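Local coordinates for protein alpha-fucosidase (Bifidobacterium bifidum, PDB 2EAB) that probably hydrolyses alpha-1,2-linked L-fucose from glycans, this chain being the catalytic portion of a longer, membrane-associated glycoside hydrolase of family 95, at residues Gln676-Ser681 / Ser719-Ala724. Residues are numbered along the deposited sequence; the frame is centred on the assembly and turned at random.
Sequences QHRHMS and SNTGWA. With EDO (1,2-ethanediol), chain D.
Trp-723 reaches His-679 with the far corner of its indole: CH2 sits 3.3 Å above the imidazole plane, over the ring centre. The ring planes are oblique, at 47°. In the imidazole plane, at its edge, lies O1 of an ethanediol, probably from the crystallisation liquor, 3.2 Å from His-679 CD2; the same O1 donates a hydrogen bond to Ser-681 OG. The broad indole also meets Arg-678, whose guanidinium is tilted 51° to it, CZ lying over one face, offset toward the rim, as does Ala-724 CB. That small methyl lets the arginine chain pass close, with Arg-678 NE 3.6 Å from Ala-724 CB.

Arginine suits its position because a long chain, extended from CG to NE, carries a flat donor group. At the guanidinium edge, in its plane, NE donates an almost straight bond (2.9 Å, 173°) to Asn-720 OD1, flat donor meeting nearly coplanar amide. The asparagine carbonyl can take two N-H groups, and also accepts from Thr-721 N; NH2 bonds weakly to Thr-721 O. An alanine at Arg-678 would probably leave Asn-720 OD1 with just Thr-721 N of these two donors, cost Thr-721 O its weak bond and uncover part of the indole face.

Threonine's hydroxyl, OG1, is hydrogen-bonded to His-761 O and lies 3.1 Å from Arg-678 NH2. The contact joins the loop preceding helix 697-711 to the beginning of helix 722-734, within the helical family 95 catalytic domain, probably an (alpha/alpha)6 barrel as in its clan.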
loop_
_atom_site.group_PDB
_atom_site.type_symbol
_atom_site.label_atom_id
_atom_site.label_comp_id
_atom_site.label_asym_id
_atom_site.label_seq_id
_atom_site.Cartn_x
_atom_site.Cartn_y
_atom_site.Cartn_z
ATOM N N GLN A 676 10.275 6.233 -23.453
ATOM C CA GLN A 676 9.958 5.136 -22.542
ATOM C C GLN A 676 10.370 5.389 -21.092
ATOM O O GLN A 676 10.744 4.459 -20.384
ATOM C CB GLN A 676 10.595 3.834 -23.032
ATOM C CG GLN A 676 10.027 3.279 -24.325
ATOM C CD GLN A 676 10.662 1.948 -24.678
ATOM O OE1 GLN A 676 10.482 0.953 -23.974
ATOM N NE2 GLN A 676 11.424 1.929 -25.759
ATOM N N HIS A 677 10.289 6.638 -20.641
ATOM C CA HIS A 677 10.605 6.945 -19.246
ATOM C C HIS A 677 9.781 6.088 -18.283
ATOM O O HIS A 677 8.591 5.859 -18.507
ATOM C CB HIS A 677 10.407 8.429 -18.951
ATOM C CG HIS A 677 10.800 8.822 -17.560
ATOM N ND1 HIS A 677 12.091 8.708 -17.092
ATOM C CD2 HIS A 677 10.068 9.312 -16.529
ATOM C CE1 HIS A 677 12.136 9.110 -15.834
ATOM N NE2 HIS A 677 10.923 9.484 -15.469
ATOM N N ARG A 678 10.422 5.617 -17.218
ATOM C CA ARG A 678 9.802 4.670 -16.292
ATOM C C ARG A 678 8.604 5.246 -15.530
ATOM O O ARG A 678 7.593 4.562 -15.341
ATOM C CB ARG A 678 10.840 4.118 -15.313
ATOM C CG ARG A 678 10.332 2.969 -14.470
ATOM C CD ARG A 678 11.477 2.274 -13.784
ATOM N NE ARG A 678 11.036 1.094 -13.051
ATOM C CZ ARG A 678 11.247 0.895 -11.755
ATOM N NH1 ARG A 678 11.910 1.793 -11.031
ATOM N NH2 ARG A 678 10.811 -0.218 -11.186
ATOM N N HIS A 679 8.720 6.494 -15.089
ATOM C CA HIS A 679 7.610 7.179 -14.439
ATOM C C HIS A 679 6.598 7.658 -15.473
ATOM O O HIS A 679 6.954 7.938 -16.615
ATOM C CB HIS A 679 8.113 8.395 -13.667
ATOM C CG HIS A 679 8.832 8.067 -12.397
ATOM N ND1 HIS A 679 10.130 7.603 -12.367
ATOM C CD2 HIS A 679 8.441 8.177 -11.107
ATOM C CE1 HIS A 679 10.497 7.418 -11.111
ATOM N NE2 HIS A 679 9.493 7.759 -10.326
ATOM N N MET A 680 5.343 7.767 -15.044
ATOM C CA MET A 680 4.271 8.364 -15.838
ATOM C C MET A 680 3.519 9.315 -14.913
ATOM O O MET A 680 2.324 9.139 -14.639
ATOM C CB MET A 680 3.330 7.291 -16.398
ATOM C CG MET A 680 4.039 6.114 -17.057
ATOM S SD MET A 680 2.937 4.970 -17.904
ATOM C CE MET A 680 1.836 4.498 -16.563
ATOM N N SER A 681 4.232 10.317 -14.417
ATOM C CA SER A 681 3.709 11.174 -13.356
ATOM C C SER A 681 2.520 12.019 -13.792
ATOM O O SER A 681 1.717 12.440 -12.968
ATOM C CB SER A 681 4.817 12.065 -12.799
ATOM O OG SER A 681 5.854 11.283 -12.235
ATOM N N SER A 719 8.269 -5.174 -20.445
ATOM C CA SER A 719 8.207 -5.564 -19.050
ATOM C C SER A 719 8.645 -4.407 -18.159
ATOM O O SER A 719 9.347 -3.489 -18.595
ATOM C CB SER A 719 9.111 -6.772 -18.805
ATOM O OG SER A 719 9.019 -7.212 -17.462
ATOM N N ASN A 720 8.195 -4.446 -16.913
ATOM C CA ASN A 720 8.760 -3.607 -15.872
ATOM C C ASN A 720 8.573 -4.303 -14.532
ATOM O O ASN A 720 8.121 -5.449 -14.476
ATOM C CB ASN A 720 8.160 -2.194 -15.888
ATOM C CG ASN A 720 9.191 -1.125 -15.576
ATOM O OD1 ASN A 720 9.767 -1.095 -14.484
ATOM N ND2 ASN A 720 9.426 -0.238 -16.536
ATOM N N THR A 721 8.937 -3.617 -13.458
ATOM C CA THR A 721 9.025 -4.232 -12.146
ATOM C C THR A 721 8.454 -3.311 -11.083
ATOM O O THR A 721 8.236 -2.116 -11.324
ATOM C CB THR A 721 10.489 -4.505 -11.768
ATOM O OG1 THR A 721 11.201 -3.262 -11.785
ATOM C CG2 THR A 721 11.153 -5.491 -12.738
ATOM N N GLY A 722 8.220 -3.878 -9.904
ATOM C CA GLY A 722 7.858 -3.111 -8.720
ATOM C C GLY A 722 6.717 -2.137 -8.933
ATOM O O GLY A 722 5.701 -2.474 -9.547
ATOM N N TRP A 723 6.891 -0.916 -8.435
ATOM C CA TRP A 723 5.823 0.083 -8.495
ATOM C C TRP A 723 5.455 0.426 -9.937
ATOM O O TRP A 723 4.304 0.768 -10.225
ATOM C CB TRP A 723 6.178 1.362 -7.708
ATOM C CG TRP A 723 7.393 2.070 -8.227
ATOM C CD1 TRP A 723 8.665 1.961 -7.750
ATOM C CD2 TRP A 723 7.454 2.981 -9.334
ATOM N NE1 TRP A 723 9.516 2.744 -8.491
ATOM C CE2 TRP A 723 8.799 3.378 -9.470
ATOM C CE3 TRP A 723 6.500 3.500 -10.224
ATOM C CZ2 TRP A 723 9.220 4.263 -10.462
ATOM C CZ3 TRP A 723 6.918 4.375 -11.213
ATOM C CH2 TRP A 723 8.268 4.752 -11.322
ATOM N N ALA A 724 6.420 0.346 -10.851
ATOM C CA ALA A 724 6.168 0.756 -12.230
ATOM C C ALA A 724 5.198 -0.192 -12.922
ATOM O O ALA A 724 4.245 0.247 -13.564
ATOM C CB ALA A 724 7.465 0.885 -13.008
HETATM C C1 EDO D . 4.566 9.618 -9.410
HETATM O O1 EDO D . 5.375 9.108 -10.584
HETATM C C2 EDO D . 5.581 10.460 -8.541
HETATM O O2 EDO D . 6.570 9.518 -7.918
#